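Local coordinates for protein LigF (Sphingobium sp. SYK-6, PDB 4XT0), which cleaves beta-aryl ether bonds of lignin as a glutathione-dependent beta-etherase of the glutathione S-transferase superfamily, at residues S39-H44 with K124-K129. Sequence-based numbering, arbitrary orientation.
With GSH (glutathione), chain B.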
loop_
_atom_site.group_PDB
_atom_site.type_symbol
_atom_site.label_atom_id
_atom_site.label_comp_id
_atom_site.label_asym_id
_atom_site.label_seq_id
_atom_site.Cartn_x
_atom_site.Cartn_y
_atom_site.Cartn_z
ATOM N N SER A 39 -23.780 -9.573 -7.241
ATOM C CA SER A 39 -24.484 -10.210 -8.358
ATOM C C SER A 39 -25.424 -9.218 -9.053
ATOM O O SER A 39 -25.774 -9.393 -10.213
ATOM C CB SER A 39 -25.260 -11.455 -7.887
ATOM O OG SER A 39 -26.384 -11.118 -7.092
ATOM N N LYS A 40 -25.805 -8.162 -8.342
ATOM C CA LYS A 40 -26.627 -7.099 -8.917
ATOM C C LYS A 40 -25.828 -5.817 -9.157
ATOM O O LYS A 40 -26.407 -4.757 -9.381
ATOM C CB LYS A 40 -27.820 -6.801 -8.008
ATOM C CG LYS A 40 -28.767 -7.979 -7.854
ATOM C CD LYS A 40 -29.681 -7.798 -6.661
ATOM C CE LYS A 40 -30.573 -9.011 -6.490
ATOM N NZ LYS A 40 -31.434 -8.903 -5.284
ATOM N N PHE A 41 -24.501 -5.929 -9.106
ATOM C CA PHE A 41 -23.602 -4.777 -9.252
ATOM C C PHE A 41 -24.021 -3.604 -8.379
ATOM O O PHE A 41 -23.933 -2.458 -8.802
ATOM C CB PHE A 41 -23.542 -4.322 -10.716
ATOM C CG PHE A 41 -22.951 -5.340 -11.650
ATOM C CD1 PHE A 41 -23.755 -6.283 -12.271
ATOM C CD2 PHE A 41 -21.590 -5.350 -11.911
ATOM C CE1 PHE A 41 -23.212 -7.223 -13.134
ATOM C CE2 PHE A 41 -21.040 -6.286 -12.768
ATOM C CZ PHE A 41 -21.853 -7.221 -13.382
ATOM N N GLU A 42 -24.494 -3.890 -7.170
ATOM C CA GLU A 42 -24.982 -2.834 -6.288
ATOM C C GLU A 42 -23.867 -1.864 -5.896
ATOM O O GLU A 42 -24.150 -0.720 -5.527
ATOM C CB GLU A 42 -25.636 -3.430 -5.037
ATOM C CG GLU A 42 -27.053 -3.936 -5.302
ATOM C CD GLU A 42 -27.739 -4.517 -4.075
ATOM O OE1 GLU A 42 -27.110 -4.586 -2.990
ATOM O OE2 GLU A 42 -28.918 -4.922 -4.206
ATOM N N GLN A 43 -22.606 -2.287 -6.004
ATOM C CA GLN A 43 -21.501 -1.366 -5.676
ATOM C C GLN A 43 -21.448 -0.240 -6.709
ATOM O O GLN A 43 -20.762 0.762 -6.511
ATOM C CB GLN A 43 -20.145 -2.098 -5.592
ATOM C CG GLN A 43 -19.554 -2.574 -6.918
ATOM C CD GLN A 43 -20.087 -3.943 -7.341
ATOM O OE1 GLN A 43 -21.183 -4.340 -6.946
ATOM N NE2 GLN A 43 -19.312 -4.662 -8.139
ATOM N N HIS A 44 -22.193 -0.405 -7.804
ATOM C CA HIS A 44 -22.243 0.603 -8.861
ATOM C C HIS A 44 -23.592 1.303 -8.898
ATOM O O HIS A 44 -23.878 2.068 -9.816
ATOM C CB HIS A 44 -21.958 -0.035 -10.222
ATOM C CG HIS A 44 -20.630 -0.716 -10.293
ATOM N ND1 HIS A 44 -20.382 -1.779 -11.136
ATOM C CD2 HIS A 44 -19.475 -0.491 -9.625
ATOM C CE1 HIS A 44 -19.135 -2.180 -10.984
ATOM N NE2 HIS A 44 -18.561 -1.415 -10.068
ATOM N N LYS A 124 -16.914 -15.409 -13.268
ATOM C CA LYS A 124 -17.280 -15.616 -14.661
ATOM C C LYS A 124 -18.776 -15.434 -14.910
ATOM O O LYS A 124 -19.174 -14.935 -15.966
ATOM C CB LYS A 124 -16.845 -17.015 -15.111
ATOM C CG LYS A 124 -16.162 -17.042 -16.464
ATOM C CD LYS A 124 -14.926 -16.160 -16.461
ATOM C CE LYS A 124 -14.205 -16.227 -17.793
ATOM N NZ LYS A 124 -15.126 -15.926 -18.914
ATOM N N ALA A 125 -19.596 -15.831 -13.936
ATOM C CA ALA A 125 -21.057 -15.793 -14.085
ATOM C C ALA A 125 -21.600 -14.372 -14.019
ATOM O O ALA A 125 -22.421 -13.971 -14.852
ATOM C CB ALA A 125 -21.725 -16.648 -13.027
ATOM N N ILE A 126 -21.152 -13.620 -13.016
ATOM C CA ILE A 126 -21.482 -12.206 -12.930
ATOM C C ILE A 126 -20.940 -11.501 -14.168
ATOM O O ILE A 126 -21.658 -10.759 -14.837
ATOM C CB ILE A 126 -20.902 -11.548 -11.659
ATOM C CG1 ILE A 126 -21.350 -12.300 -10.401
ATOM C CG2 ILE A 126 -21.315 -10.086 -11.576
ATOM C CD1 ILE A 126 -20.654 -11.807 -9.119
ATOM N N ALA A 127 -19.675 -11.775 -14.482
ATOM C CA ALA A 127 -18.989 -11.152 -15.613
ATOM C C ALA A 127 -19.704 -11.350 -16.947
ATOM O O ALA A 127 -19.486 -10.583 -17.881
ATOM C CB ALA A 127 -17.562 -11.682 -15.717
ATOM N N GLN A 128 -20.554 -12.371 -17.036
ATOM C CA GLN A 128 -21.183 -12.724 -18.307
ATOM C C GLN A 128 -22.711 -12.650 -18.272
ATOM O O GLN A 128 -23.370 -12.999 -19.252
ATOM C CB GLN A 128 -20.733 -14.127 -18.730
ATOM C CG GLN A 128 -19.238 -14.216 -19.040
ATOM C CD GLN A 128 -18.758 -15.638 -19.261
ATOM O OE1 GLN A 128 -17.564 -15.881 -19.444
ATOM N NE2 GLN A 128 -19.686 -16.588 -19.241
ATOM N N LYS A 129 -23.258 -12.184 -17.149
ATOM C CA LYS A 129 -24.705 -12.024 -16.975
ATOM C C LYS A 129 -25.357 -11.287 -18.138
ATOM O O LYS A 129 -26.222 -11.824 -18.833
ATOM C CB LYS A 129 -25.014 -11.267 -15.677
ATOM C CG LYS A 129 -24.803 -12.059 -14.400
ATOM C CD LYS A 129 -25.645 -13.331 -14.376
ATOM C CE LYS A 129 -27.135 -13.026 -14.267
ATOM N NZ LYS A 129 -27.946 -14.271 -14.157
HETATM N N1 GSH B . -8.042 -0.457 -1.899
HETATM C CA1 GSH B . -9.442 -0.835 -1.654
HETATM C C1 GSH B . -9.650 -1.399 -0.252
HETATM O O11 GSH B . -10.692 -1.193 0.338
HETATM O O12 GSH B . -8.706 -2.143 0.345
HETATM C CB1 GSH B . -9.843 -1.896 -2.699
HETATM C CG1 GSH B . -11.337 -2.168 -2.556
HETATM C CD1 GSH B . -11.749 -3.291 -3.490
HETATM O OE1 GSH B . -10.973 -3.705 -4.329
HETATM N N2 GSH B . -12.983 -3.823 -3.375
HETATM C CA2 GSH B . -13.418 -4.910 -4.266
HETATM C C2 GSH B . -14.602 -4.436 -5.083
HETATM O O2 GSH B . -15.304 -3.539 -4.651
HETATM C CB2 GSH B . -13.882 -6.104 -3.421
HETATM S SG2 GSH B . -12.495 -6.943 -2.590
HETATM N N3 GSH B . -14.902 -5.011 -6.283
HETATM C CA3 GSH B . -16.084 -4.541 -7.025
HETATM C C3 GSH B . -15.758 -3.749 -8.273
HETATM O O31 GSH B . -16.615 -3.612 -9.118
HETATM O O32 GSH B . -14.543 -3.192 -8.455
#
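The far end of the Phe-41 ring meets one branch of Ile-126, and this small apolar contact shows how the loop that carries Gln-43 and His-44 of the glutathione pocket rests on the helical domain. CZ of Phe-41 lies 3.4 Å from CG2 of Ile-126, the methyl coming in obliquely to the ring, and the two side chains run past each other in opposite senses. In Ile-126, CG2 stands opposite the backbone N, which sends this methyl to the phenyl, while the other branch ends at CD1, 4.2 Å from CA of Ser-39. His-138 also packs on Phe-41, as does Trp-152, which touches Ile-126 and Gln-43 too and hydrogen-bonds GSH through NE1.

Beyond the ring the same loop turns to glutathione. Gln-43 has CG between its backbone N and carbonyl carbon (chi1 72°) and a bend at chi2. Its NE2 thereby donates an almost straight hydrogen bond of 3.1 Å from Gln-43 NE2 to GSH O31, in the glycyl carboxylate. A weak hydrogen bond from NE2 of His-44 reaches the same oxygen; CG of Gln-43 lies over one face of the imidazole, toward its rim. A leucine at Gln-43 would probably leave O31 with just the weak, bent imidazole bond from this loop. Phe-41 and Ile-126 thus join the thioredoxin-like and helical domains beside the glycyl end of the GST glutathione site.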